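Local coordinates for surface-associated protein (Methylococcus capsulatus, PDB 2VOV) that binds copper as a secreted metal-binding protein, aided by an oxidised side chain, and probably serves copper homeostasis in this methanotroph, at residues 67-71 against 81-85; 87-91 against 331-335; 198-202 against 239-243. One frame throughout, in Å; residues are numbered along the deposited sequence. Where two conformers were deposited one is given.

Contact 1: residues 67-71 against 81-85; sequences NFKIA and YGPPR
An Asx turn at the end of strand 65-67 opens this contact, where the long loop running on to strand 92-99 folds back against itself. Asn67, with chi1 t, carries its OD1 to 2.8 Å from Lys69 N and 2.9 Å from Ile70 N, accepting hydrogen bonds from both and bending the chain out of the strand. Residues 67-71 and 81-85 are otherwise irregular, and a single beta bridge pairs Ile70 with Tyr81, their CA atoms 4.3 Å apart. Next to it Gly82 N donates to Lys69 O at 3.0 Å, almost in line; farther along, Arg85 N donates to Phe68 O at 2.9 Å, and the CA of Pro84 makes a CH...O contact of 3.5 Å with that same Phe68 O. A water fills the gap between these ties, donating to Lys69 O (2.8 Å) and Pro83 O (2.7 Å). In this loop, side-chain donors on Lys69 and Arg85 add to the few backbone bonds by reaching main-chain carbonyls. Lys69 (m, t, p, p) curls over so that NZ meets Gly82 O at 2.7 Å, its CG lying 3.9 Å from Pro84 CB. The guanidinium of Arg85 doubles on Ile70 O, from NH1 at 2.9 Å and NH2 at 3.1 Å, while its NE bonds to Trp136 O in strand 135-141. Tyr81 (chi1 m) lies alongside Ile70, CE1 3.8 Å from Ile70 CB. The side chain of Phe68 leads away, its ring meeting that of Phe138, and the side chain of Ile70 stands about 11 Å from the bound copper ion.

Contact 2: residues 87-91 against 331-335; sequences FSGYN and ITISK
Residues 87-91 form a tight reversal, a type II beta turn from Phe87 to Tyr90 closed by Tyr90 N to Phe87 O at 2.9 Å, set over the last residues of strand 326-334. Gly89 has phi/psi of 89/-20, where a CB would press on the preceding carbonyl oxygen, so this corner calls for glycine. Tyr90 and Asn91 follow with positive phi (68 and 55), turning the chain into strand 92-99. The nearest CA atoms are those of Asn91 and Ser334, 4.2 Å apart, and a weak hydrogen bond joins Asn91 N to Ile333 O at 2.7 Å and 118°. From residues 331-335 the CB atoms of Ile331, Ile333 and Lys335 point toward the turn. Phe87 (chi1 m) lays its ring across Ile331 and Ile333, which meet it from the same side: Ile333 CD1 sits over one face, 4.1 Å from the ring centroid in a CH-pi contact, and Ile331 CG2 approaches CZ of Phe87 at 3.5 Å, with Ile331 O at the ring edge, 3.4 Å from CE1 of Phe87. Tyr90, also m, places CD1 3.7 Å from Ile333 CG2 and CD2 3.5 Å from CD of Lys335, whose side chain is fully extended. The hydroxyl of Tyr90 bonds to Asp145, which also forms a long, weak ion pair with Lys335 NZ. Phe139 of strand 135-141 and Leu149 of strand 146-153 add to the apolar surroundings. Aromatics from a turn thus pack on the buried Ile331 and Ile333 of strand 326-334 in the four-stranded antiparallel sheet, just where the turn hands over to its edge strand 92-99.

Contact 3: residues 198-202 against 239-243; sequences DTVIG and SYTMY
Tyr240 extends its ring from strand 239-250 along the side chain of Ile201, with CE1 3.5 Å from CG1 of Ile201. The two backbones stay well apart, the nearest CA atoms being Val200 and Met242 at 8.0 Å, so side chains alone span the gap. In residues 239-243 the backbone is extended, and alternation points Tyr240 and Met242 at residues 198-202 and Thr241 away. Across from them strand 197-199 ends and the chain kinks: Val200 is still extended (phi/psi -132/171), whereas Ile201 turns to -72/-39. Tyr240, chi1 p, brings its OH to 3.1 Å from the carbonyl carbon of Val200 and 3.9 Å from CB of Thr199. Met242 (m, t, p) runs beside it, setting SD 4.0 Å from Ile201 CG1 and CE 3.8 Å from Val200 CG1; Ile201, chi1 m and chi2 t, therefore meets both the ring and the sulphur. Every residue that touches is buried. The end of strand 197-199 and the residues just after it pack against the large mixed sheet, whose strands 165-172 and 209-214 flank 239-250; Trp211 and Leu213 meet Ile201, and Phe170 meets Met242. The side chain of Val200 lies about 8 Å from the copper ion, while His203, one of its ligands, follows directly after Gly202. The polar groups find partners elsewhere: Tyr240 OH bonds to Ser63 OG, and Thr199 OG1 to Leu178 O. Between the two segments themselves the interaction is largely apolar, with the Tyr240 hydroxyl resting on the Val200-Ile201 peptide without a hydrogen bond to it, so shape and burial rather than directed bonds fit the copper-bearing loop to the sheet.

How the contacts relate
Contact 3 is wholly buried, whereas contacts 1 and 2 are each only partly so and reach the surface through residues such as Tyr81 and Lys335. The same long loop between strands 65-67 and 92-99 supplies both segments of contact 1 and the turn of contact 2, the one lying within the loop and the other fastening its end to strand 326-334. Contact 1 meets contact 3 directly, Phe68 CZ lying 3.7 Å from Asp198 CB; contacts 2 and 3 stay about 11 Å apart at their nearest atoms. Chemistry follows place: main-chain carbonyls dominate in the irregular loop, aromatic packing with one weak bond beside the sheet edge, and apolar side chains inside.

Contact 1: residues 67-71 against 81-85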
ATOM      1  N   ASN A  67      -7.255   2.321  -8.863  1.00 10.97           N
ATOM      2  CA  ASN A  67      -8.555   2.978  -8.898  1.00 10.87           C
ATOM      3  C   ASN A  67      -8.972   3.370  -7.483  1.00 10.35           C
ATOM      4  O   ASN A  67      -8.876   2.562  -6.551  1.00 10.08           O
ATOM      5  CB  ASN A  67      -9.561   2.006  -9.519  1.00 11.04           C
ATOM      6  CG  ASN A  67     -10.934   2.607  -9.695  1.00  7.27           C
ATOM      7  OD1 ASN A  67     -11.682   2.761  -8.730  1.00 10.71           O
ATOM      8  ND2 ASN A  67     -11.289   2.909 -10.935  1.00 13.29           N
ATOM      9  N   PHE A  68      -9.417   4.612  -7.315  1.00 10.03           N
ATOM     10  CA  PHE A  68      -9.706   5.138  -5.978  1.00 10.26           C
ATOM     11  C   PHE A  68     -11.143   4.875  -5.517  1.00 10.28           C
ATOM     12  O   PHE A  68     -11.501   5.255  -4.401  1.00  9.67           O
ATOM     13  CB  PHE A  68      -9.420   6.646  -5.903  1.00 11.05           C
ATOM     14  CG  PHE A  68      -7.968   7.005  -6.086  1.00  9.69           C
ATOM     15  CD1 PHE A  68      -7.002   6.506  -5.226  1.00 10.94           C
ATOM     16  CD2 PHE A  68      -7.578   7.850  -7.118  1.00 10.90           C
ATOM     17  CE1 PHE A  68      -5.665   6.850  -5.378  1.00 10.40           C
ATOM     18  CE2 PHE A  68      -6.257   8.196  -7.283  1.00 11.07           C
ATOM     19  CZ  PHE A  68      -5.287   7.694  -6.417  1.00  9.76           C
ATOM     20  N   LYS A  69     -11.938   4.226  -6.365  1.00 10.53           N
ATOM     21  CA  LYS A  69     -13.349   3.969  -6.093  1.00 12.07           C
ATOM     22  C   LYS A  69     -13.644   2.504  -5.786  1.00 11.77           C
ATOM     23  O   LYS A  69     -14.554   2.211  -5.007  1.00 11.62           O
ATOM     24  CB  LYS A  69     -14.189   4.378  -7.307  1.00 11.00           C
ATOM     25  CG  LYS A  69     -14.276   5.891  -7.541  1.00 12.74           C
ATOM     26  CD  LYS A  69     -14.919   6.208  -8.895  1.00  8.70           C
ATOM     27  CE  LYS A  69     -16.309   5.640  -9.021  1.00 13.43           C
ATOM     28  NZ  LYS A  69     -17.217   6.312  -8.076  1.00 21.94           N
ATOM     29  N   ILE A  70     -12.893   1.589  -6.396  0.50 11.19           N
ATOM     30  CA  ILE A  70     -13.179   0.159  -6.272  0.50 11.11           C
ATOM     31  C   ILE A  70     -13.139  -0.244  -4.802  0.50 11.49           C
ATOM     32  O   ILE A  70     -12.216   0.120  -4.075  0.50 11.76           O
ATOM     33  CB  ILE A  70     -12.209  -0.700  -7.129  0.50 15.97           C
ATOM     34  CG1 ILE A  70     -12.621  -2.180  -7.140  0.50  4.10           C
ATOM     35  CG2 ILE A  70     -10.755  -0.507  -6.678  0.50 10.90           C
ATOM     36  CD1 ILE A  70     -12.058  -2.945  -8.340  0.50 14.86           C
ATOM     37  N   ALA A  71     -14.163  -0.971  -4.364  1.00 12.66           N
ATOM     38  CA  ALA A  71     -14.334  -1.278  -2.944  1.00 13.31           C
ATOM     39  C   ALA A  71     -14.477  -2.770  -2.651  1.00 13.88           C
ATOM     40  O   ALA A  71     -14.272  -3.206  -1.523  1.00 13.76           O
ATOM     41  CB  ALA A  71     -15.517  -0.503  -2.374  1.00 13.73           C
ATOM     42  N   TYR A  81     -18.018  -0.387  -7.075  1.00 17.90           N
ATOM     43  CA  TYR A  81     -17.363   0.899  -6.899  1.00 17.86           C
ATOM     44  C   TYR A  81     -18.189   1.786  -5.998  1.00 18.67           C
ATOM     45  O   TYR A  81     -19.416   1.751  -6.038  1.00 19.62           O
ATOM     46  CB  TYR A  81     -17.183   1.584  -8.254  1.00 25.01           C
ATOM     47  CG  TYR A  81     -16.357   0.755  -9.231  1.00 13.40           C
ATOM     48  CD1 TYR A  81     -14.982   0.935  -9.335  1.00 16.38           C
ATOM     49  CD2 TYR A  81     -16.952  -0.224 -10.032  1.00 16.60           C
ATOM     50  CE1 TYR A  81     -14.221   0.165 -10.217  1.00 20.51           C
ATOM     51  CE2 TYR A  81     -16.202  -0.989 -10.919  1.00 25.08           C
ATOM     52  CZ  TYR A  81     -14.837  -0.783 -11.007  1.00 12.46           C
ATOM     53  OH  TYR A  81     -14.098  -1.549 -11.885  1.00 23.20           O
ATOM     54  N   GLY A  82     -17.509   2.573  -5.179  1.00 18.35           N
ATOM     55  CA  GLY A  82     -18.160   3.582  -4.357  1.00 18.02           C
ATOM     56  C   GLY A  82     -17.546   4.926  -4.678  1.00 17.76           C
ATOM     57  O   GLY A  82     -16.921   5.091  -5.726  1.00 17.12           O
ATOM     58  N   PRO A  83     -17.690   5.897  -3.762  1.00 17.19           N
ATOM     59  CA  PRO A  83     -17.140   7.224  -3.988  1.00 16.28           C
ATOM     60  C   PRO A  83     -15.613   7.184  -4.013  1.00 15.17           C
ATOM     61  O   PRO A  83     -15.005   6.319  -3.385  1.00 14.55           O
ATOM     62  CB  PRO A  83     -17.625   8.008  -2.764  1.00 16.80           C
ATOM     63  CG  PRO A  83     -17.819   6.951  -1.700  1.00 21.65           C
ATOM     64  CD  PRO A  83     -18.374   5.793  -2.459  1.00 15.16           C
ATOM     65  N   PRO A  84     -14.985   8.118  -4.733  1.00 13.89           N
ATOM     66  CA  PRO A  84     -13.518   8.119  -4.730  1.00 13.68           C
ATOM     67  C   PRO A  84     -12.946   8.449  -3.354  1.00 12.68           C
ATOM     68  O   PRO A  84     -13.432   9.339  -2.657  1.00 12.10           O
ATOM     69  CB  PRO A  84     -13.153   9.200  -5.754  1.00 14.01           C
ATOM     70  CG  PRO A  84     -14.378  10.035  -5.914  1.00 14.84           C
ATOM     71  CD  PRO A  84     -15.564   9.188  -5.566  1.00 14.44           C
ATOM     72  N   ARG A  85     -11.918   7.719  -2.961  1.00 11.54           N
ATOM     73  CA  ARG A  85     -11.338   7.884  -1.636  1.00 10.90           C
ATOM     74  C   ARG A  85     -10.361   9.048  -1.571  1.00 11.15           C
ATOM     75  O   ARG A  85      -9.140   8.874  -1.590  1.00 10.54           O
ATOM     76  CB  ARG A  85     -10.697   6.574  -1.166  1.00 10.50           C
ATOM     77  CG  ARG A  85     -11.723   5.474  -0.901  1.00 10.40           C
ATOM     78  CD  ARG A  85     -11.061   4.187  -0.379  1.00 10.20           C
ATOM     79  NE  ARG A  85     -10.299   3.546  -1.451  1.00  9.68           N
ATOM     80  CZ  ARG A  85     -10.818   2.666  -2.301  1.00  9.30           C
ATOM     81  NH1 ARG A  85     -12.084   2.273  -2.173  1.00 10.25           N
ATOM     82  NH2 ARG A  85     -10.071   2.175  -3.287  1.00  8.96           N
TER
HETATM   83  O   HOH W   1     -15.328   3.735  -2.792  1.00 14.65           O

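Contact 2: residues 87-91 against 331-335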
ATOM      1  N   PHE A  87      -9.166  11.977   0.765  1.00 11.09           N
ATOM      2  CA  PHE A  87      -9.167  12.405   2.166  1.00 11.49           C
ATOM      3  C   PHE A  87      -8.798  13.882   2.341  1.00 12.18           C
ATOM      4  O   PHE A  87      -8.583  14.336   3.460  1.00 12.06           O
ATOM      5  CB  PHE A  87      -8.237  11.521   3.019  1.00 10.99           C
ATOM      6  CG  PHE A  87      -8.771  10.132   3.265  1.00 11.81           C
ATOM      7  CD1 PHE A  87      -9.574   9.861   4.366  1.00  6.04           C
ATOM      8  CD2 PHE A  87      -8.447   9.083   2.402  1.00  8.95           C
ATOM      9  CE1 PHE A  87     -10.063   8.578   4.592  1.00 11.19           C
ATOM     10  CE2 PHE A  87      -8.923   7.802   2.621  1.00 11.16           C
ATOM     11  CZ  PHE A  87      -9.734   7.547   3.715  1.00  8.76           C
ATOM     12  N   SER A  88      -8.695  14.619   1.237  1.00 12.28           N
ATOM     13  CA  SER A  88      -8.328  16.037   1.317  1.00 12.80           C
ATOM     14  C   SER A  88      -9.270  16.791   2.257  1.00 13.23           C
ATOM     15  O   SER A  88     -10.478  16.598   2.201  1.00 12.98           O
ATOM     16  CB  SER A  88      -8.358  16.676  -0.076  1.00 12.49           C
ATOM     17  OG  SER A  88      -7.461  16.014  -0.978  1.00 11.50           O
ATOM     18  N   GLY A  89      -8.692  17.635   3.109  1.00 13.48           N
ATOM     19  CA  GLY A  89      -9.467  18.390   4.104  1.00 14.12           C
ATOM     20  C   GLY A  89      -9.617  17.635   5.412  1.00 14.61           C
ATOM     21  O   GLY A  89      -9.916  18.226   6.455  1.00 14.70           O
ATOM     22  N   TYR A  90      -9.415  16.317   5.344  1.00 14.53           N
ATOM     23  CA  TYR A  90      -9.414  15.421   6.507  1.00 14.46           C
ATOM     24  C   TYR A  90     -10.782  15.284   7.152  1.00 13.69           C
ATOM     25  O   TYR A  90     -11.771  15.820   6.659  1.00 13.20           O
ATOM     26  CB  TYR A  90      -8.356  15.827   7.542  1.00 21.10           C
ATOM     27  CG  TYR A  90      -7.014  16.161   6.906  1.00  8.37           C
ATOM     28  CD1 TYR A  90      -6.345  15.223   6.129  1.00 12.87           C
ATOM     29  CD2 TYR A  90      -6.422  17.411   7.081  1.00 14.07           C
ATOM     30  CE1 TYR A  90      -5.138  15.512   5.548  1.00 12.68           C
ATOM     31  CE2 TYR A  90      -5.205  17.710   6.505  1.00 14.64           C
ATOM     32  CZ  TYR A  90      -4.571  16.757   5.739  1.00  5.77           C
ATOM     33  OH  TYR A  90      -3.358  17.055   5.160  1.00 15.33           O
ATOM     34  N   ASN A  91     -10.822  14.536   8.248  1.00 13.05           N
ATOM     35  CA  ASN A  91     -12.088  14.173   8.882  1.00 12.53           C
ATOM     36  C   ASN A  91     -13.008  13.498   7.865  1.00 12.69           C
ATOM     37  O   ASN A  91     -14.193  13.787   7.746  1.00 12.18           O
ATOM     38  CB  ASN A  91     -12.691  15.399   9.590  1.00 13.18           C
ATOM     39  CG  ASN A  91     -11.717  15.994  10.617  1.00  7.39           C
ATOM     40  OD1 ASN A  91     -11.448  17.203  10.643  1.00 18.24           O
ATOM     41  ND2 ASN A  91     -11.165  15.125  11.455  1.00 15.91           N
ATOM     42  N   ILE A 331     -11.316   3.220   6.635  1.00 10.25           N
ATOM     43  CA  ILE A 331     -10.140   4.069   6.733  1.00 10.47           C
ATOM     44  C   ILE A 331     -10.598   5.482   7.061  1.00 10.43           C
ATOM     45  O   ILE A 331     -11.435   6.041   6.340  1.00 10.32           O
ATOM     46  CB  ILE A 331      -9.361   4.133   5.386  1.00 10.24           C
ATOM     47  CG1 ILE A 331      -9.030   2.731   4.864  1.00 10.46           C
ATOM     48  CG2 ILE A 331      -8.115   5.016   5.530  1.00 10.40           C
ATOM     49  CD1 ILE A 331      -8.459   2.757   3.442  1.00 10.55           C
ATOM     50  N   THR A 332     -10.041   6.051   8.130  1.00 11.21           N
ATOM     51  CA  THR A 332     -10.359   7.428   8.535  1.00 11.77           C
ATOM     52  C   THR A 332      -9.081   8.238   8.676  1.00 12.11           C
ATOM     53  O   THR A 332      -8.118   7.773   9.270  1.00 11.97           O
ATOM     54  CB  THR A 332     -11.124   7.451   9.877  1.00 12.07           C
ATOM     55  OG1 THR A 332     -12.330   6.702   9.733  1.00 11.68           O
ATOM     56  CG2 THR A 332     -11.460   8.896  10.302  1.00 12.77           C
ATOM     57  N   ILE A 333      -9.067   9.448   8.125  1.00 12.35           N
ATOM     58  CA  ILE A 333      -7.991  10.376   8.433  1.00 13.01           C
ATOM     59  C   ILE A 333      -8.631  11.567   9.104  1.00 14.25           C
ATOM     60  O   ILE A 333      -9.511  12.202   8.533  1.00 13.68           O
ATOM     61  CB  ILE A 333      -7.186  10.808   7.190  1.00 12.74           C
ATOM     62  CG1 ILE A 333      -6.511   9.577   6.557  1.00 11.73           C
ATOM     63  CG2 ILE A 333      -6.149  11.862   7.591  1.00 12.92           C
ATOM     64  CD1 ILE A 333      -5.705   9.879   5.288  1.00 12.96           C
ATOM     65  N   SER A 334      -8.181  11.846  10.324  0.50 15.77           N
ATOM     66  CA  SER A 334      -8.757  12.884  11.168  0.50 17.17           C
ATOM     67  C   SER A 334      -7.754  14.016  11.368  0.50 18.28           C
ATOM     68  O   SER A 334      -6.544  13.803  11.317  0.50 17.71           O
ATOM     69  CB  SER A 334      -9.130  12.290  12.536  0.50 12.43           C
ATOM     70  OG  SER A 334      -9.902  11.100  12.408  0.50 18.29           O
ATOM     71  N   LYS A 335      -8.258  15.224  11.604  1.00 19.17           N
ATOM     72  CA  LYS A 335      -7.405  16.321  11.994  1.00 21.44           C
ATOM     73  C   LYS A 335      -8.120  17.039  13.133  1.00 23.41           C
ATOM     74  O   LYS A 335      -9.196  17.599  12.924  1.00 23.30           O
ATOM     75  CB  LYS A 335      -7.141  17.262  10.824  1.00 32.08           C
ATOM     76  CG  LYS A 335      -6.018  18.256  11.103  1.00 13.58           C
ATOM     77  CD  LYS A 335      -5.866  19.244   9.958  1.00 40.00           C
ATOM     78  CE  LYS A 335      -4.704  20.207  10.169  1.00 17.45           C
ATOM     79  NZ  LYS A 335      -4.584  21.136   9.003  1.00 33.68           N
TER

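Contact 3: residues 198-202 against 239-243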
ATOM      1  N   ASP A 198      -4.928   6.480 -10.883  1.00 11.64           N
ATOM      2  CA  ASP A 198      -3.568   7.009 -10.845  1.00 11.47           C
ATOM      3  C   ASP A 198      -2.603   5.868 -11.097  1.00 11.19           C
ATOM      4  O   ASP A 198      -2.964   4.716 -10.945  1.00 11.57           O
ATOM      5  CB  ASP A 198      -3.284   7.675  -9.491  1.00 11.09           C
ATOM      6  CG  ASP A 198      -2.168   8.705  -9.554  1.00 11.87           C
ATOM      7  OD1 ASP A 198      -1.505   8.824 -10.611  1.00 10.30           O
ATOM      8  OD2 ASP A 198      -1.942   9.384  -8.533  1.00 10.62           O
ATOM      9  N   THR A 199      -1.377   6.193 -11.487  1.00 10.77           N
ATOM     10  CA  THR A 199      -0.349   5.171 -11.698  1.00 10.38           C
ATOM     11  C   THR A 199       0.390   4.843 -10.409  1.00 10.36           C
ATOM     12  O   THR A 199       0.664   5.728  -9.593  1.00  9.89           O
ATOM     13  CB  THR A 199       0.722   5.645 -12.699  1.00 10.76           C
ATOM     14  OG1 THR A 199       1.146   6.964 -12.335  1.00 10.74           O
ATOM     15  CG2 THR A 199       0.166   5.642 -14.108  1.00 11.16           C
ATOM     16  N   VAL A 200       0.745   3.566 -10.257  1.00  9.83           N
ATOM     17  CA  VAL A 200       1.736   3.151  -9.261  1.00 10.10           C
ATOM     18  C   VAL A 200       2.717   2.230  -9.971  1.00  9.85           C
ATOM     19  O   VAL A 200       2.483   1.842 -11.111  1.00 10.25           O
ATOM     20  CB  VAL A 200       1.106   2.445  -8.029  1.00 10.10           C
ATOM     21  CG1 VAL A 200       0.192   3.417  -7.271  1.00 10.44           C
ATOM     22  CG2 VAL A 200       0.351   1.187  -8.445  1.00 10.21           C
ATOM     23  N   ILE A 201       3.809   1.877  -9.306  1.00  9.25           N
ATOM     24  CA  ILE A 201       4.961   1.318 -10.003  1.00  9.66           C
ATOM     25  C   ILE A 201       4.776  -0.100 -10.524  1.00  9.78           C
ATOM     26  O   ILE A 201       5.211  -0.416 -11.639  1.00  9.88           O
ATOM     27  CB  ILE A 201       6.210   1.456  -9.110  1.00  9.24           C
ATOM     28  CG1 ILE A 201       6.635   2.929  -9.146  1.00  9.41           C
ATOM     29  CG2 ILE A 201       7.339   0.512  -9.545  1.00 10.17           C
ATOM     30  CD1 ILE A 201       7.635   3.329  -8.111  1.00 11.28           C
ATOM     31  N   GLY A 202       4.106  -0.945  -9.748  1.00  9.68           N
ATOM     32  CA  GLY A 202       3.991  -2.345 -10.127  1.00  9.97           C
ATOM     33  C   GLY A 202       2.918  -3.082  -9.373  1.00  9.91           C
ATOM     34  O   GLY A 202       2.264  -2.517  -8.504  1.00  9.78           O
ATOM     35  N   SER A 239      11.905   8.036 -15.461  0.50 12.61           N
ATOM     36  CA  SER A 239      11.791   7.487 -14.114  0.50 12.46           C
ATOM     37  C   SER A 239      10.777   8.268 -13.300  0.50 11.73           C
ATOM     38  O   SER A 239      10.472   9.420 -13.608  0.50 11.56           O
ATOM     39  CB  SER A 239      13.140   7.556 -13.396  0.50 12.78           C
ATOM     40  OG  SER A 239      14.168   6.924 -14.140  0.50 12.81           O
ATOM     41  N   TYR A 240      10.243   7.619 -12.271  1.00 11.64           N
ATOM     42  CA  TYR A 240       9.575   8.323 -11.181  1.00 11.35           C
ATOM     43  C   TYR A 240       9.739   7.559  -9.882  1.00 11.10           C
ATOM     44  O   TYR A 240      10.013   6.355  -9.884  1.00 10.64           O
ATOM     45  CB  TYR A 240       8.103   8.659 -11.467  1.00  9.38           C
ATOM     46  CG  TYR A 240       7.110   7.511 -11.481  1.00 10.96           C
ATOM     47  CD1 TYR A 240       6.534   7.054 -10.303  1.00  8.00           C
ATOM     48  CD2 TYR A 240       6.706   6.930 -12.677  1.00  8.05           C
ATOM     49  CE1 TYR A 240       5.597   6.026 -10.321  1.00  7.98           C
ATOM     50  CE2 TYR A 240       5.763   5.900 -12.709  1.00  7.90           C
ATOM     51  CZ  TYR A 240       5.212   5.464 -11.516  1.00 11.16           C
ATOM     52  OH  TYR A 240       4.272   4.457 -11.512  1.00  9.34           O
ATOM     53  N   THR A 241       9.606   8.291  -8.782  1.00 10.84           N
ATOM     54  CA  THR A 241       9.758   7.737  -7.439  1.00 11.18           C
ATOM     55  C   THR A 241       8.540   8.078  -6.588  1.00 10.63           C
ATOM     56  O   THR A 241       8.060   9.213  -6.582  1.00 10.84           O
ATOM     57  CB  THR A 241      11.041   8.274  -6.769  1.00 10.94           C
ATOM     58  OG1 THR A 241      12.181   7.877  -7.543  1.00 11.25           O
ATOM     59  CG2 THR A 241      11.197   7.760  -5.343  1.00 11.09           C
ATOM     60  N   MET A 242       8.020   7.065  -5.912  1.00 10.31           N
ATOM     61  CA  MET A 242       7.028   7.247  -4.855  1.00 10.29           C
ATOM     62  C   MET A 242       7.789   7.245  -3.536  1.00 10.50           C
ATOM     63  O   MET A 242       8.406   6.249  -3.174  1.00 10.33           O
ATOM     64  CB  MET A 242       6.008   6.108  -4.907  1.00 10.45           C
ATOM     65  CG  MET A 242       5.233   6.055  -6.223  1.00 10.80           C
ATOM     66  SD  MET A 242       4.220   4.571  -6.451  1.00 10.00           S
ATOM     67  CE  MET A 242       3.027   4.733  -5.118  1.00  9.93           C
ATOM     68  N   TYR A 243       7.803   8.391  -2.857  1.00 10.45           N
ATOM     69  CA  TYR A 243       8.649   8.557  -1.679  1.00 11.18           C
ATOM     70  C   TYR A 243       7.962   8.036  -0.431  1.00 11.17           C
ATOM     71  O   TYR A 243       6.815   8.389  -0.153  1.00 11.19           O
ATOM     72  CB  TYR A 243       9.072  10.020  -1.498  1.00 15.06           C
ATOM     73  CG  TYR A 243      10.071  10.440  -2.568  1.00  4.96           C
ATOM     74  CD1 TYR A 243      11.444  10.268  -2.376  1.00  9.36           C
ATOM     75  CD2 TYR A 243       9.639  10.931  -3.786  1.00 11.03           C
ATOM     76  CE1 TYR A 243      12.355  10.627  -3.367  1.00 11.59           C
ATOM     77  CE2 TYR A 243      10.543  11.280  -4.783  1.00  9.57           C
ATOM     78  CZ  TYR A 243      11.895  11.127  -4.557  1.00  5.19           C
ATOM     79  OH  TYR A 243      12.796  11.461  -5.558  1.00 13.58           O
TER